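Local coordinates for catalase (Bacillus pumilus, PDB 4QOL), which uses haem to break hydrogen peroxide down to water and oxygen, and also shows peroxidase-like reactivity toward phenolic substrates, at the interface of chains A and B. Sequence-based numbering; all coordinates share one arbitrary frame. Chains: chain A/B, Catalase.

The interface of chains A and B. Residues chain A 54-56, 143, 147-148, 343, 346; chain B 46-47, 49-50.
B:Phe46 ends helix 37-46, and the chain beyond it keeps helix-like backbone angles through B:Asp47 and B:Glu49 before turning extended at B:Arg50, lying against A:Val55 and two helices of chain A: 331-348 offers side-chain donors to the carbonyls of B:Asp47 and B:Arg50, and 143-150 meets the side chains of B:Phe46 and B:Glu49. The hydroxyl OG1 of A:Thr343, anti to the backbone N (chi1 -164°), gives its hydrogen to B:Asp47 O at 2.7 Å, on a carbonyl lone pair; a threonine is short enough to do this while its CB packs on B:Asp47 CB. From the same helix A:His346 sends NE2 to B:Arg50 O at 3.0 Å, the oxygen lying in the imidazole plane.

B:Phe46 supplies the apolar part. A flat aromatic ring suits the place: A:Val55 CG2 sits over one face toward the rim, A:Phe143 approaches from the other side, edge to face with planes 85° apart, and A:Val147 CG1 borders CE1.

Tip to tip, A:His148 NE2 donates to the syn lone pair of B:Glu49 OE1 at 2.6 Å. The other carboxylate oxygen, OE2, forms a salt bridge with B:Arg50 NH1 at 2.9 Å, so both ends of the carboxylate are held. Bent at chi2 (-66°), B:Arg50 brings its guanidinium over A:Val55 CG2, where NH2 bonds A:Val55 O at 3.0 Å and NE reaches A:Arg54 O through a water. A leucine in its place would probably leave A:Val55 O and the B:Glu49 carboxylate without these partners, freeing the carboxylate to turn away from A:His148.

The neighbour's segment thus braces the haem-pocket stretch leading to the distal histidine and the helix bearing the proximal tyrosine, so assembly probably helps hold the active site in shape.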
loop_
_atom_site.group_PDB
_atom_site.type_symbol
_atom_site.label_atom_id
_atom_site.label_comp_id
_atom_site.label_asym_id
_atom_site.label_seq_id
_atom_site.Cartn_x
_atom_site.Cartn_y
_atom_site.Cartn_z
ATOM N N ARG A 54 -5.491 -12.172 -7.205
ATOM C CA ARG A 54 -4.341 -12.725 -7.916
ATOM C C ARG A 54 -4.307 -12.313 -9.382
ATOM O O ARG A 54 -5.319 -12.267 -10.012
ATOM C CB ARG A 54 -4.379 -14.271 -7.898
ATOM C CG ARG A 54 -4.256 -14.863 -6.490
ATOM C CD ARG A 54 -4.723 -16.324 -6.509
ATOM N NE ARG A 54 -4.411 -16.948 -5.225
ATOM C CZ ARG A 54 -5.086 -16.743 -4.080
ATOM N NH1 ARG A 54 -6.081 -15.901 -4.026
ATOM N NH2 ARG A 54 -4.691 -17.384 -2.913
ATOM N N VAL A 55 -3.114 -12.008 -9.878
ATOM C CA VAL A 55 -2.997 -11.539 -11.234
ATOM C C VAL A 55 -3.529 -12.582 -12.261
ATOM O O VAL A 55 -4.011 -12.203 -13.365
ATOM C CB VAL A 55 -1.572 -11.067 -11.547
ATOM C CG1 VAL A 55 -0.542 -12.167 -11.564
ATOM C CG2 VAL A 55 -1.516 -10.243 -12.849
ATOM N N VAL A 56 -3.300 -13.853 -11.954
ATOM C CA VAL A 56 -3.987 -14.967 -12.689
ATOM C C VAL A 56 -4.450 -15.946 -11.649
ATOM O O VAL A 56 -3.987 -15.868 -10.483
ATOM C CB VAL A 56 -3.068 -15.671 -13.735
ATOM C CG1 VAL A 56 -2.845 -14.790 -14.952
ATOM C CG2 VAL A 56 -1.750 -16.074 -13.109
ATOM N N PHE A 143 5.473 -14.714 -20.421
ATOM C CA PHE A 143 4.281 -14.935 -19.675
ATOM C C PHE A 143 3.367 -13.716 -19.654
ATOM O O PHE A 143 2.171 -13.869 -19.870
ATOM C CB PHE A 143 4.526 -15.395 -18.247
ATOM C CG PHE A 143 3.258 -15.851 -17.534
ATOM C CD1 PHE A 143 2.686 -17.066 -17.877
ATOM C CD2 PHE A 143 2.749 -15.159 -16.477
ATOM C CE1 PHE A 143 1.610 -17.531 -17.156
ATOM C CE2 PHE A 143 1.690 -15.632 -15.755
ATOM C CZ PHE A 143 1.088 -16.776 -16.109
ATOM N N VAL A 147 -0.451 -13.996 -21.116
ATOM C CA VAL A 147 -1.557 -13.606 -20.265
ATOM C C VAL A 147 -2.374 -12.416 -20.854
ATOM O O VAL A 147 -3.602 -12.445 -20.891
ATOM C CB VAL A 147 -1.121 -13.349 -18.863
ATOM C CG1 VAL A 147 -2.272 -12.819 -18.033
ATOM C CG2 VAL A 147 -0.638 -14.671 -18.253
ATOM N N HIS A 148 -1.662 -11.365 -21.259
ATOM C CA HIS A 148 -2.349 -10.208 -21.805
ATOM C C HIS A 148 -3.163 -10.583 -23.065
ATOM O O HIS A 148 -4.250 -9.977 -23.280
ATOM C CB HIS A 148 -1.354 -9.125 -22.156
ATOM C CG HIS A 148 -0.766 -8.384 -20.984
ATOM N ND1 HIS A 148 0.091 -7.339 -21.148
ATOM C CD2 HIS A 148 -0.892 -8.564 -19.643
ATOM C CE1 HIS A 148 0.407 -6.839 -19.959
ATOM N NE2 HIS A 148 -0.185 -7.563 -19.046
ATOM N N THR A 343 4.910 -11.196 -6.447
ATOM C CA THR A 343 3.532 -10.717 -6.534
ATOM C C THR A 343 2.902 -10.767 -5.122
ATOM O O THR A 343 2.055 -9.933 -4.795
ATOM C CB THR A 343 2.738 -11.521 -7.603
ATOM O OG1 THR A 343 1.547 -10.792 -7.932
ATOM C CG2 THR A 343 2.248 -12.858 -7.097
ATOM N N HIS A 346 3.401 -7.756 -2.849
ATOM C CA HIS A 346 2.430 -6.734 -3.289
ATOM C C HIS A 346 1.001 -7.080 -2.867
ATOM O O HIS A 346 0.242 -6.171 -2.360
ATOM C CB HIS A 346 2.514 -6.553 -4.804
ATOM C CG HIS A 346 1.292 -5.929 -5.450
ATOM N ND1 HIS A 346 0.984 -4.590 -5.349
ATOM C CD2 HIS A 346 0.310 -6.473 -6.189
ATOM C CE1 HIS A 346 -0.116 -4.331 -6.024
ATOM N NE2 HIS A 346 -0.554 -5.452 -6.544
ATOM N N PHE B 46 4.083 -6.768 -14.284
ATOM C CA PHE B 46 3.006 -7.746 -14.413
ATOM C C PHE B 46 2.458 -8.175 -13.050
ATOM O O PHE B 46 1.275 -8.156 -12.790
ATOM C CB PHE B 46 3.501 -8.956 -15.220
ATOM C CG PHE B 46 2.489 -10.066 -15.325
ATOM C CD1 PHE B 46 1.410 -9.923 -16.129
ATOM C CD2 PHE B 46 2.582 -11.181 -14.479
ATOM C CE1 PHE B 46 0.433 -10.904 -16.203
ATOM C CE2 PHE B 46 1.618 -12.208 -14.524
ATOM C CZ PHE B 46 0.594 -12.091 -15.444
ATOM N N ASP B 47 3.361 -8.463 -12.133
ATOM C CA ASP B 47 3.064 -8.950 -10.748
ATOM C C ASP B 47 2.271 -7.941 -9.905
ATOM O O ASP B 47 1.658 -8.276 -8.870
ATOM C CB ASP B 47 4.349 -9.333 -10.004
ATOM C CG ASP B 47 5.009 -10.603 -10.501
ATOM O OD1 ASP B 47 4.359 -11.357 -11.255
ATOM O OD2 ASP B 47 6.200 -10.758 -10.178
ATOM N N GLU B 49 -0.010 -5.543 -11.466
ATOM C CA GLU B 49 -1.097 -4.922 -12.240
ATOM C C GLU B 49 -2.332 -4.645 -11.467
ATOM O O GLU B 49 -3.019 -3.686 -11.801
ATOM C CB GLU B 49 -1.442 -5.802 -13.475
ATOM C CG GLU B 49 -0.395 -5.767 -14.535
ATOM C CD GLU B 49 -0.699 -6.535 -15.809
ATOM O OE1 GLU B 49 0.301 -6.742 -16.615
ATOM O OE2 GLU B 49 -1.877 -6.982 -16.013
ATOM N N ARG B 50 -2.698 -5.515 -10.528
ATOM C CA ARG B 50 -4.004 -5.515 -9.920
ATOM C C ARG B 50 -4.032 -4.608 -8.697
ATOM O O ARG B 50 -3.060 -4.552 -7.920
ATOM C CB ARG B 50 -4.468 -6.926 -9.505
ATOM C CG ARG B 50 -4.492 -7.966 -10.598
ATOM C CD ARG B 50 -5.514 -7.699 -11.681
ATOM N NE ARG B 50 -5.254 -8.706 -12.747
ATOM C CZ ARG B 50 -4.682 -8.483 -13.915
ATOM N NH1 ARG B 50 -4.206 -7.284 -14.296
ATOM N NH2 ARG B 50 -4.478 -9.517 -14.664
HETATM O O HOH W 1 -6.674 -11.164 -12.224
#